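Local coordinates for carbonic anhydrase (Trichomonas vaginalis, PDB 6Y04), which catalyses the reversible hydration of carbon dioxide to hydrogencarbonate and a proton as a zinc-dependent beta-class carbonic anhydrase, at the interface of chains A and B. Residues are numbered along the deposited sequence; one frame, centred on the assembly and turned at random. Chains: chain A/B, Carbonic anhydrase.

Contact 1: the interface of chains A and B. Residues chain A 38, 63, 101; chain B 60, 78, 81-82, 86.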
ATOM      1  N   MET A  38      -2.859  -4.400  -4.099  1.00 16.09           N
ATOM      2  CA  MET A  38      -1.595  -4.188  -4.785  1.00 15.51           C
ATOM      3  C   MET A  38      -1.695  -4.629  -6.248  1.00 15.22           C
ATOM      4  O   MET A  38      -0.728  -4.488  -6.991  1.00 14.99           O
ATOM      5  CB  MET A  38      -0.476  -4.974  -4.098  1.00 14.42           C
ATOM      6  CG  MET A  38      -0.602  -6.466  -4.297  1.00 13.79           C
ATOM      7  SD  MET A  38       0.711  -7.404  -3.505  1.00 13.69           S
ATOM      8  CE  MET A  38       0.419  -9.032  -4.197  1.00 13.77           C
ATOM      9  N   ALA A  63      -1.820  -6.627  -0.515  1.00 19.31           N
ATOM     10  CA  ALA A  63      -2.488  -7.776  -1.107  1.00 20.88           C
ATOM     11  C   ALA A  63      -3.817  -8.024  -0.402  1.00 21.98           C
ATOM     12  O   ALA A  63      -3.839  -8.436   0.752  1.00 22.93           O
ATOM     13  CB  ALA A  63      -1.584  -8.984  -1.027  1.00 20.16           C
ATOM     14  N   MET A 101      -6.199 -13.200  -3.655  1.00 56.90           N
ATOM     15  CA  MET A 101      -6.073 -13.541  -2.253  1.00 56.88           C
ATOM     16  C   MET A 101      -7.161 -14.538  -1.873  1.00 57.18           C
ATOM     17  O   MET A 101      -7.049 -15.219  -0.851  1.00 58.60           O
ATOM     18  CB  MET A 101      -6.210 -12.277  -1.400  1.00 56.27           C
ATOM     19  CG  MET A 101      -4.923 -11.498  -1.318  1.00 56.72           C
ATOM     20  SD  MET A 101      -3.685 -12.388  -0.334  1.00 61.12           S
ATOM     21  CE  MET A 101      -4.120 -11.860   1.323  1.00 54.34           C
TER
ATOM     22  N   ILE B  60       2.845  -1.767  -3.488  1.00 10.98           N
ATOM     23  CA  ILE B  60       2.481  -1.902  -2.089  1.00 11.14           C
ATOM     24  C   ILE B  60       2.799  -0.561  -1.440  1.00 11.80           C
ATOM     25  O   ILE B  60       3.901  -0.064  -1.624  1.00 12.22           O
ATOM     26  CB  ILE B  60       3.293  -3.062  -1.475  1.00 11.06           C
ATOM     27  CG1 ILE B  60       2.993  -4.388  -2.178  1.00 10.90           C
ATOM     28  CG2 ILE B  60       3.075  -3.176   0.029  1.00 10.86           C
ATOM     29  CD1 ILE B  60       4.192  -5.307  -2.314  1.00 10.64           C
ATOM     30  N   SER B  78       2.282  -9.159   1.366  1.00 12.29           N
ATOM     31  CA  SER B  78       2.120  -8.670   0.005  1.00 12.01           C
ATOM     32  C   SER B  78       3.283  -9.128  -0.876  1.00 12.05           C
ATOM     33  O   SER B  78       3.082  -9.489  -2.029  1.00 11.79           O
ATOM     34  CB  SER B  78       1.983  -7.171  -0.012  1.00 11.89           C
ATOM     35  OG  SER B  78       0.808  -6.770   0.671  1.00 11.84           O
ATOM     36  N   VAL B  81       2.992 -12.995  -1.478  1.00 14.56           N
ATOM     37  CA  VAL B  81       1.981 -13.224  -2.495  1.00 14.13           C
ATOM     38  C   VAL B  81       2.553 -12.845  -3.860  1.00 14.52           C
ATOM     39  O   VAL B  81       2.371 -13.572  -4.832  1.00 14.21           O
ATOM     40  CB  VAL B  81       0.678 -12.463  -2.176  1.00 14.05           C
ATOM     41  CG1 VAL B  81      -0.340 -12.565  -3.311  1.00 13.46           C
ATOM     42  CG2 VAL B  81       0.063 -12.922  -0.861  1.00 13.52           C
ATOM     43  N   SER B  82       3.250 -11.708  -3.926  1.00 14.68           N
ATOM     44  CA  SER B  82       3.826 -11.254  -5.182  1.00 15.23           C
ATOM     45  C   SER B  82       4.754 -12.322  -5.756  1.00 15.88           C
ATOM     46  O   SER B  82       4.677 -12.637  -6.944  1.00 15.84           O
ATOM     47  CB  SER B  82       4.543  -9.934  -5.022  1.00 14.72           C
ATOM     48  OG  SER B  82       3.620  -8.889  -4.786  1.00 13.62           O
ATOM     49  N   LEU B  86       2.312 -14.710  -7.710  1.00 22.09           N
ATOM     50  CA  LEU B  86       2.171 -13.840  -8.871  1.00 20.50           C
ATOM     51  C   LEU B  86       3.437 -13.732  -9.721  1.00 20.36           C
ATOM     52  O   LEU B  86       3.450 -12.969 -10.681  1.00 20.95           O
ATOM     53  CB  LEU B  86       1.684 -12.460  -8.421  1.00 19.80           C
ATOM     54  CG  LEU B  86       0.238 -12.418  -7.931  1.00 19.45           C
ATOM     55  CD1 LEU B  86      -0.061 -11.095  -7.239  1.00 19.03           C
ATOM     56  CD2 LEU B  86      -0.728 -12.662  -9.086  1.00 18.73           C
TER
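A:Met38 reaches across to helix 74-85 of chain B, and its thioether end settles against the middle and last turns of that helix and the residue just after it. The terminal methyl CE lies 3.7 Å from the methyl CG1 of B:Val81 and equally close to CD1 of B:Leu86, so it is gripped from two apolar sides. A third side is polar: B:Ser82 OG stands 3.3 Å from CE, and this hydroxyl is already turned to its own helix, donating to the carbonyl O of B:Ser78 at 2.9 Å. The sulfur SD rests against CB of B:Ser78, and farther back CB of A:Met38 meets CG1 of B:Ile60 on strand 57-61. With CG between the backbone N and the carbonyl carbon (chi1 70°) and the chain extended beyond it, the methionine delivers its tip deep into this cluster. Beside it, the backbone N of A:Ala63 donates a nearly straight hydrogen bond of 2.9 Å to OG of B:Ser78 (172° at H), while its methyl leans on the same serine. Packing is looser at the far margin. There A:Met101, poorly ordered and bent along its chain, crosses B:Val81 at about a right angle and offers SD to CG2 at 3.8 Å. A:Met38 follows the zinc ligand A:Cys37 and A:Met101 lies two residues beyond the ligand A:Cys99, so loops of the metal centre of one subunit press directly on a helix of the other.

Contact 2: the interface of chains A and B. Residues chain A 60, 78, 81-82, 86; chain B 38, 62-63.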
ATOM      1  N   ILE A  60      -3.233   3.647   0.208  1.00 14.92           N
ATOM      2  CA  ILE A  60      -2.610   2.581   0.979  1.00 15.07           C
ATOM      3  C   ILE A  60      -2.935   1.290   0.238  1.00 15.34           C
ATOM      4  O   ILE A  60      -4.092   1.074  -0.098  1.00 16.34           O
ATOM      5  CB  ILE A  60      -3.194   2.590   2.411  1.00 14.37           C
ATOM      6  CG1 ILE A  60      -2.939   3.930   3.109  1.00 14.22           C
ATOM      7  CG2 ILE A  60      -2.699   1.411   3.238  1.00 14.09           C
ATOM      8  CD1 ILE A  60      -4.048   4.393   4.027  1.00 13.68           C
ATOM      9  N   SER A  78      -1.088   3.513   8.782  1.00 13.27           N
ATOM     10  CA  SER A  78      -1.241   4.420   7.654  1.00 13.12           C
ATOM     11  C   SER A  78      -2.496   5.273   7.811  1.00 12.64           C
ATOM     12  O   SER A  78      -2.475   6.461   7.508  1.00 12.83           O
ATOM     13  CB  SER A  78      -1.255   3.663   6.351  1.00 13.54           C
ATOM     14  OG  SER A  78      -0.007   3.019   6.129  1.00 13.89           O
ATOM     15  N   VAL A  81      -1.954   7.875  10.703  1.00 13.28           N
ATOM     16  CA  VAL A  81      -1.138   8.968  10.207  1.00 13.80           C
ATOM     17  C   VAL A  81      -1.989   9.857   9.301  1.00 14.52           C
ATOM     18  O   VAL A  81      -1.930  11.082   9.401  1.00 15.28           O
ATOM     19  CB  VAL A  81       0.125   8.452   9.488  1.00 13.73           C
ATOM     20  CG1 VAL A  81       0.917   9.586   8.860  1.00 13.86           C
ATOM     21  CG2 VAL A  81       1.012   7.651  10.434  1.00 13.66           C
ATOM     22  N   SER A  82      -2.784   9.231   8.426  1.00 14.68           N
ATOM     23  CA  SER A  82      -3.624   9.982   7.508  1.00 15.25           C
ATOM     24  C   SER A  82      -4.544  10.922   8.285  1.00 16.23           C
ATOM     25  O   SER A  82      -4.657  12.102   7.946  1.00 16.06           O
ATOM     26  CB  SER A  82      -4.415   9.066   6.606  1.00 14.44           C
ATOM     27  OG  SER A  82      -3.556   8.400   5.693  1.00 13.43           O
ATOM     28  N   LEU A  86      -2.308  14.128   8.912  1.00 19.27           N
ATOM     29  CA  LEU A  86      -2.458  14.664   7.565  1.00 18.36           C
ATOM     30  C   LEU A  86      -3.873  15.166   7.265  1.00 18.71           C
ATOM     31  O   LEU A  86      -4.143  15.583   6.138  1.00 19.32           O
ATOM     32  CB  LEU A  86      -2.011  13.608   6.553  1.00 17.09           C
ATOM     33  CG  LEU A  86      -0.508  13.326   6.519  1.00 17.11           C
ATOM     34  CD1 LEU A  86      -0.222  12.094   5.673  1.00 17.08           C
ATOM     35  CD2 LEU A  86       0.274  14.527   5.998  1.00 16.16           C
TER
ATOM     36  N   MET B  38       2.496   6.094   1.093  1.00 16.68           N
ATOM     37  CA  MET B  38       1.117   6.450   0.809  1.00 16.13           C
ATOM     38  C   MET B  38       1.007   7.919   0.390  1.00 15.65           C
ATOM     39  O   MET B  38      -0.084   8.368   0.058  1.00 14.70           O
ATOM     40  CB  MET B  38       0.233   6.225   2.045  1.00 16.18           C
ATOM     41  CG  MET B  38       0.488   7.223   3.155  1.00 16.06           C
ATOM     42  SD  MET B  38      -0.527   6.959   4.631  1.00 16.54           S
ATOM     43  CE  MET B  38      -0.160   8.450   5.555  1.00 15.71           C
ATOM     44  N   ALA B  62       2.384   2.045   2.128  1.00 14.94           N
ATOM     45  CA  ALA B  62       2.046   2.352   3.509  1.00 16.06           C
ATOM     46  C   ALA B  62       2.860   3.562   3.947  1.00 16.81           C
ATOM     47  O   ALA B  62       3.885   3.868   3.345  1.00 17.53           O
ATOM     48  CB  ALA B  62       2.327   1.166   4.411  1.00 15.89           C
ATOM     49  N   ALA B  63       2.393   4.237   5.002  1.00 17.84           N
ATOM     50  CA  ALA B  63       3.073   5.405   5.540  1.00 18.60           C
ATOM     51  C   ALA B  63       4.516   5.040   5.887  1.00 19.15           C
ATOM     52  O   ALA B  63       4.757   4.278   6.823  1.00 19.88           O
ATOM     53  CB  ALA B  63       2.324   5.897   6.754  1.00 18.43           C
TER
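B:Met38, the second residue of the Cys-X-Asp-X-Arg motif of beta-class carbonic anhydrases, packs on helix 74-85 of chain A. Its side chain lies alongside A:Ile60, the two pointing the same way, with CB of B:Met38 4.1 Å from CG1 of the isoleucine. The extended chain (chi2 -179°) then carries the methyl CE to meet A:Leu86 tip to tip, CE and CD1 being 3.6 Å apart. A:Val81 approaches at a slant and touches CE through CG1. The sulfur passes near polar atoms, 3.5 Å separating SD from the carbonyl O of A:Ser78, which accepts a hydrogen bond from the hydroxyl OG of A:Ser82, the donor tilted 32° from the carbonyl plane. The hydroxyl of A:Ser78 faces chain B: with chi1 at -64°, OG stands beside its own backbone N and accepts from the amide N of B:Ala63 at 2.9 Å. B:Ala62 adds its methyl CB at 3.4 Å from this OG, so the hydroxyl is flanked by apolar groups as well as fixed by the amide. B:Ala62 and B:Ala63 directly follow strand 57-61, while A:Ile60 lies within the same strand of the other subunit; the site thus brings the strand's end and the zinc-motif loop of chain B against chain A's helix 74-85.

Contact 3: the interface of chains A and B. Residues chain A 25, 54; chain B 40-41, 43, 45, 170-171.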
ATOM      1  N   ASN A  25       0.890  20.361  -1.930  1.00 21.74           N
ATOM      2  CA  ASN A  25       0.790  20.208  -0.489  1.00 22.25           C
ATOM      3  C   ASN A  25       1.034  18.745  -0.138  1.00 21.75           C
ATOM      4  O   ASN A  25       0.619  17.858  -0.878  1.00 21.24           O
ATOM      5  CB  ASN A  25      -0.580  20.625   0.032  1.00 22.68           C
ATOM      6  CG  ASN A  25      -0.593  20.928   1.516  1.00 23.57           C
ATOM      7  OD1 ASN A  25      -0.197  20.105   2.343  1.00 23.65           O
ATOM      8  ND2 ASN A  25      -1.069  22.113   1.861  1.00 23.79           N
ATOM      9  N   ARG A  54      -3.664  13.333  -8.288  1.00 17.90           N
ATOM     10  CA  ARG A  54      -2.457  13.531  -7.501  1.00 18.40           C
ATOM     11  C   ARG A  54      -2.709  14.634  -6.469  1.00 18.34           C
ATOM     12  O   ARG A  54      -3.308  15.656  -6.796  1.00 17.88           O
ATOM     13  CB  ARG A  54      -1.303  13.917  -8.436  1.00 18.21           C
ATOM     14  CG  ARG A  54       0.051  13.967  -7.748  1.00 18.38           C
ATOM     15  CD  ARG A  54       1.153  14.588  -8.577  1.00 17.90           C
ATOM     16  NE  ARG A  54       2.350  14.642  -7.746  1.00 18.01           N
ATOM     17  CZ  ARG A  54       3.375  15.470  -7.926  1.00 17.73           C
ATOM     18  NH1 ARG A  54       3.366  16.333  -8.929  1.00 16.65           N
ATOM     19  NH2 ARG A  54       4.405  15.426  -7.098  1.00 17.08           N
TER
ATOM     20  N   THR B  40       0.474  11.591  -0.634  1.00 15.67           N
ATOM     21  CA  THR B  40      -0.470  12.112  -1.606  1.00 16.36           C
ATOM     22  C   THR B  40       0.223  12.524  -2.910  1.00 17.26           C
ATOM     23  O   THR B  40      -0.393  12.471  -3.973  1.00 17.65           O
ATOM     24  CB  THR B  40      -1.279  13.270  -1.008  1.00 16.71           C
ATOM     25  OG1 THR B  40      -2.382  13.505  -1.878  1.00 16.88           O
ATOM     26  CG2 THR B  40      -0.490  14.553  -0.872  1.00 16.71           C
ATOM     27  N   ARG B  41       1.503  12.915  -2.821  1.00 17.57           N
ATOM     28  CA  ARG B  41       2.246  13.501  -3.927  1.00 18.05           C
ATOM     29  C   ARG B  41       2.757  12.436  -4.897  1.00 18.25           C
ATOM     30  O   ARG B  41       3.142  12.765  -6.021  1.00 18.36           O
ATOM     31  CB  ARG B  41       3.408  14.351  -3.398  1.00 18.38           C
ATOM     32  CG  ARG B  41       2.956  15.652  -2.750  1.00 19.13           C
ATOM     33  CD  ARG B  41       4.058  16.360  -1.996  1.00 20.61           C
ATOM     34  NE  ARG B  41       4.498  15.548  -0.874  1.00 21.76           N
ATOM     35  CZ  ARG B  41       5.418  15.906   0.014  1.00 22.34           C
ATOM     36  NH1 ARG B  41       6.013  17.081  -0.079  1.00 23.30           N
ATOM     37  NH2 ARG B  41       5.737  15.084   0.996  1.00 22.92           N
ATOM     38  N   VAL B  43       0.880   9.756  -5.768  1.00 18.94           N
ATOM     39  CA  VAL B  43      -0.288   9.212  -6.453  1.00 18.84           C
ATOM     40  C   VAL B  43      -0.354   9.772  -7.876  1.00 18.79           C
ATOM     41  O   VAL B  43      -0.380  10.987  -8.064  1.00 18.56           O
ATOM     42  CB  VAL B  43      -1.581   9.519  -5.676  1.00 18.44           C
ATOM     43  CG1 VAL B  43      -2.829   9.051  -6.408  1.00 19.13           C
ATOM     44  CG2 VAL B  43      -1.545   8.947  -4.269  1.00 19.08           C
ATOM     45  N   PHE B  45       2.025   9.581 -10.069  1.00 18.29           N
ATOM     46  CA  PHE B  45       3.274  10.311 -10.174  1.00 17.62           C
ATOM     47  C   PHE B  45       4.442   9.326 -10.156  1.00 17.99           C
ATOM     48  O   PHE B  45       5.211   9.255 -11.116  1.00 18.26           O
ATOM     49  CB  PHE B  45       3.366  11.367  -9.071  1.00 16.87           C
ATOM     50  CG  PHE B  45       4.544  12.300  -9.208  1.00 17.13           C
ATOM     51  CD1 PHE B  45       4.601  13.223 -10.246  1.00 16.79           C
ATOM     52  CD2 PHE B  45       5.607  12.248  -8.313  1.00 16.66           C
ATOM     53  CE1 PHE B  45       5.693  14.068 -10.388  1.00 16.38           C
ATOM     54  CE2 PHE B  45       6.703  13.087  -8.461  1.00 16.58           C
ATOM     55  CZ  PHE B  45       6.737  14.005  -9.490  1.00 16.55           C
ATOM     56  N   PRO B 170       9.540  13.826  -3.845  1.00 19.49           N
ATOM     57  CA  PRO B 170       8.099  13.967  -4.078  1.00 18.89           C
ATOM     58  C   PRO B 170       7.680  15.160  -4.940  1.00 19.30           C
ATOM     59  O   PRO B 170       6.544  15.220  -5.406  1.00 19.38           O
ATOM     60  CB  PRO B 170       7.513  14.042  -2.658  1.00 18.83           C
ATOM     61  CG  PRO B 170       8.648  14.582  -1.802  1.00 18.77           C
ATOM     62  CD  PRO B 170       9.923  14.079  -2.447  1.00 18.84           C
ATOM     63  N   ASP B 171       8.601  16.104  -5.167  1.00 19.45           N
ATOM     64  CA  ASP B 171       8.295  17.290  -5.953  1.00 19.13           C
ATOM     65  C   ASP B 171       8.797  17.129  -7.383  1.00 19.62           C
ATOM     66  O   ASP B 171       8.032  17.316  -8.326  1.00 21.53           O
ATOM     67  CB  ASP B 171       8.884  18.553  -5.325  1.00 18.82           C
ATOM     68  CG  ASP B 171       8.208  18.944  -4.025  1.00 18.90           C
ATOM     69  OD1 ASP B 171       6.970  18.844  -3.955  1.00 18.63           O
ATOM     70  OD2 ASP B 171       8.927  19.356  -3.098  1.00 18.86           O
TER
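The guanidinium of A:Arg54 lies flat on the ring of B:Phe45, close to the Cys-X-Asp-X-Arg motif typical of beta-class carbonic anhydrases, whose arginine is B:Arg41. The two planes are 1° apart, and NH2 of A:Arg54 sits over the face, 3.4 Å from the ring centroid of B:Phe45, in a cation-pi stack. Across the guanidinium edge, NE donates to the backbone O of B:Arg41 at 2.7 Å (155° at H); this acceptor is nearly coplanar with the guanidinium, and NE is tilted from the carbonyl plane. NH2 adds a weak bond to the same O at 3.1 Å. Together the stack and the carbonyl fix the rotation of the group. The carbonyl O of B:Pro170 also lies near NH2, but the N-H points away from it. An extended chain from CG to NE, with CG anti to the backbone N (chi1 -172°), carries the guanidinium across the subunit boundary. Farther out, the proline ring of B:Pro170 covers one face of the B:Arg41 guanidinium, its CB 3.8 Å above that plane. The carboxylate of B:Asp171 is more remote, OD1 being 5.3 Å from NH2 of A:Arg54, and could at most exert a long-range attraction. On another flank, the backbone O of A:Asn25 touches CG2 of B:Thr40 at 3.5 Å, beside the 3-10 helix 40-42.

Contacts 1 and 2 are two-fold twins with the chains exchanged, their C-alpha centres about 18 Å apart; each sets Met38 of one subunit against helix 74-85 of the other. Contact 3 lies about 13 Å from contact 2 and 23 Å from contact 1. It is linked to contact 2 through chain B, since B:Met38, B:Thr40 and B:Arg41 belong to one short zinc-motif segment. That segment is therefore touched by the partner both through the B:Met38 side chain and through the B:Arg41 backbone carbonyl, which may couple active-site order to dimer assembly. Such a pairing fits the dimer characteristic of beta-class enzymes.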